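Local coordinates for protein glycoside hydrolase family 61 (Trichoderma reesei QM6a, PDB 5O2X) that probably cleaves cellulose oxidatively as a copper-dependent lytic polysaccharide monooxygenase of family AA9, at residues A[130-133]-A[134-138]. Sequence-based numbering, arbitrary orientation.
Sequences SDVL and ISNNN. With NAG (2-acetamido-2-deoxy-beta-D-glucopyranose), chain C; MAN (alpha-D-mannopyranose), chain M; MAN (alpha-D-mannopyranose), chain L.
V132, in the last turn of the short helix 129-135, and N136, which follows directly after it, run their side chains alongside each other, and the amide N of N136 gives its hydrogen to V132 O at 3.0 Å. Two further i to i+4 bonds, I134 N to S130 O (2.9 Å) and S135 N to D131 O (3.0 Å), continue the helical ladder. N136 then centres an inverse gamma turn, closed by a weak bond from N137 N to S135 O, and L133 O takes two weak bonds, from N136 N and from N138 N, the latter at 2.8 Å but bent to 126°. Asparagine suits this exit, since N137 and N138 both adopt the left-handed backbone conformation that it tolerates better than most residues. V132, with CG1 anti to its amide nitrogen (chi1 179°), turns that methyl to the mannose of chain L, 3.4 Å from its O6. Trimming V132 to an alanine would probably lose the van der Waals cover that both methyls give this end of the sugar. On the buried side, L133 lays CD2 3.7 Å from N138 CA, and its branched apolar end packs on W84 and W79. The N138 amide binds W84 N through OD1 and W79 O through ND2, which fixes its rotation and ties the turn to strand 74-80. Serine suits buried position 130 because G88 N satisfies its OG; D131 OD2 accepts from W128 N. N137 opens an N-X-T sequon with T139, hence the asparagine: its ND2 is covalently joined to NAG C1. The same N137 ND2 also donates to O2 of the chain M mannose at 2.9 Å.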
loop_
_atom_site.group_PDB
_atom_site.type_symbol
_atom_site.label_atom_id
_atom_site.label_comp_id
_atom_site.label_asym_id
_atom_site.label_seq_id
_atom_site.Cartn_x
_atom_site.Cartn_y
_atom_site.Cartn_z
ATOM N N SER A 130 -11.639 -4.854 0.937
ATOM C CA SER A 130 -11.648 -4.913 -0.529
ATOM C C SER A 130 -13.034 -4.583 -1.116
ATOM O O SER A 130 -13.101 -3.999 -2.193
ATOM C CB SER A 130 -11.244 -6.335 -0.963
ATOM O OG SER A 130 -12.069 -7.295 -0.364
ATOM N N ASP A 131 -14.119 -4.977 -0.446
ATOM C CA ASP A 131 -15.457 -4.666 -0.918
ATOM C C ASP A 131 -15.741 -3.173 -0.878
ATOM O O ASP A 131 -16.468 -2.650 -1.731
ATOM C CB ASP A 131 -16.496 -5.429 -0.123
ATOM C CG ASP A 131 -16.341 -6.935 -0.314
ATOM O OD1 ASP A 131 -16.484 -7.368 -1.495
ATOM O OD2 ASP A 131 -16.074 -7.633 0.661
ATOM N N VAL A 132 -15.173 -2.472 0.105
ATOM C CA VAL A 132 -15.300 -1.015 0.179
ATOM C C VAL A 132 -14.538 -0.385 -1.003
ATOM O O VAL A 132 -15.053 0.503 -1.689
ATOM C CB VAL A 132 -14.783 -0.499 1.519
ATOM C CG1 VAL A 132 -14.888 1.009 1.593
ATOM C CG2 VAL A 132 -15.559 -1.136 2.664
ATOM N N LEU A 133 -13.317 -0.869 -1.245
ATOM C CA LEU A 133 -12.547 -0.407 -2.386
ATOM C C LEU A 133 -13.335 -0.615 -3.676
ATOM O O LEU A 133 -13.411 0.292 -4.536
ATOM C CB LEU A 133 -11.195 -1.145 -2.414
ATOM C CG LEU A 133 -10.308 -0.895 -3.624
ATOM C CD1 LEU A 133 -8.847 -0.895 -3.210
ATOM C CD2 LEU A 133 -10.531 -1.932 -4.699
ATOM N N ILE A 134 -13.936 -1.786 -3.858
ATOM C CA ILE A 134 -14.697 -2.081 -5.090
ATOM C C ILE A 134 -15.866 -1.097 -5.205
ATOM O O ILE A 134 -16.134 -0.551 -6.284
ATOM C CB ILE A 134 -15.182 -3.527 -5.079
ATOM C CG1 ILE A 134 -13.980 -4.472 -5.223
ATOM C CG2 ILE A 134 -16.208 -3.786 -6.164
ATOM C CD1 ILE A 134 -14.256 -5.911 -4.794
ATOM N N SER A 135 -16.583 -0.865 -4.100
ATOM C CA SER A 135 -17.735 0.023 -4.139
ATOM C C SER A 135 -17.363 1.441 -4.534
ATOM O O SER A 135 -18.118 2.106 -5.218
ATOM C CB SER A 135 -18.377 0.010 -2.750
ATOM O OG SER A 135 -19.476 0.903 -2.746
ATOM N N ASN A 136 -16.193 1.905 -4.107
ATOM C CA ASN A 136 -15.739 3.261 -4.387
ATOM C C ASN A 136 -14.895 3.346 -5.645
ATOM O O ASN A 136 -13.860 3.998 -5.703
ATOM C CB ASN A 136 -14.983 3.795 -3.153
ATOM C CG ASN A 136 -15.911 3.993 -1.963
ATOM O OD1 ASN A 136 -15.558 3.577 -0.813
ATOM N ND2 ASN A 136 -17.001 4.588 -2.171
ATOM N N ASN A 137 -15.384 2.672 -6.703
ATOM C CA ASN A 137 -14.717 2.671 -8.003
ATOM C C ASN A 137 -13.238 2.323 -7.891
ATOM O O ASN A 137 -12.397 2.923 -8.575
ATOM C CB ASN A 137 -14.918 3.949 -8.820
ATOM C CG ASN A 137 -14.544 3.727 -10.273
ATOM O OD1 ASN A 137 -14.880 2.676 -10.844
ATOM N ND2 ASN A 137 -13.874 4.690 -10.883
ATOM N N ASN A 138 -12.925 1.293 -7.091
ATOM C CA ASN A 138 -11.589 0.762 -7.038
ATOM C C ASN A 138 -10.570 1.699 -6.400
ATOM O O ASN A 138 -9.406 1.741 -6.779
ATOM C CB ASN A 138 -11.083 0.279 -8.428
ATOM C CG ASN A 138 -11.153 -1.203 -8.626
ATOM O OD1 ASN A 138 -12.069 -1.886 -8.134
ATOM N ND2 ASN A 138 -10.165 -1.719 -9.346
HETATM C C1 NAG C . -13.398 4.567 -12.259
HETATM C C2 NAG C . -13.655 5.783 -13.099
HETATM C C3 NAG C . -13.148 5.498 -14.511
HETATM C C4 NAG C . -11.700 5.101 -14.512
HETATM C C5 NAG C . -11.432 3.999 -13.496
HETATM C C6 NAG C . -9.966 3.792 -13.256
HETATM C C7 NAG C . -15.508 7.360 -13.086
HETATM C C8 NAG C . -16.993 7.534 -13.114
HETATM N N2 NAG C . -15.061 6.109 -13.108
HETATM O O3 NAG C . -13.341 6.624 -15.382
HETATM O O4 NAG C . -11.281 4.642 -15.813
HETATM O O5 NAG C . -11.991 4.369 -12.200
HETATM O O6 NAG C . -9.318 4.995 -12.876
HETATM O O7 NAG C . -14.734 8.328 -13.014
HETATM C C1 MAN M . -13.300 7.235 -7.647
HETATM C C2 MAN M . -12.274 7.737 -8.623
HETATM C C3 MAN M . -12.649 9.100 -9.161
HETATM C C4 MAN M . -14.058 9.127 -9.695
HETATM C C5 MAN M . -15.020 8.532 -8.673
HETATM C C6 MAN M . -16.416 8.358 -9.221
HETATM O O2 MAN M . -12.211 6.786 -9.691
HETATM O O3 MAN M . -11.736 9.501 -10.194
HETATM O O4 MAN M . -14.425 10.489 -9.958
HETATM O O5 MAN M . -14.592 7.258 -8.206
HETATM O O6 MAN M . -17.322 7.967 -8.188
HETATM C C1 MAN L . -12.525 3.586 7.697
HETATM C C2 MAN L . -13.625 3.787 8.727
HETATM C C3 MAN L . -14.296 2.472 9.090
HETATM C C4 MAN L . -14.810 1.770 7.847
HETATM C C5 MAN L . -13.653 1.620 6.851
HETATM C C6 MAN L . -14.121 1.071 5.522
HETATM O O2 MAN L . -14.574 4.723 8.208
HETATM O O3 MAN L . -15.367 2.685 10.033
HETATM O O4 MAN L . -15.296 0.467 8.118
HETATM O O5 MAN L . -13.047 2.890 6.571
HETATM O O6 MAN L . -15.136 1.891 4.915
#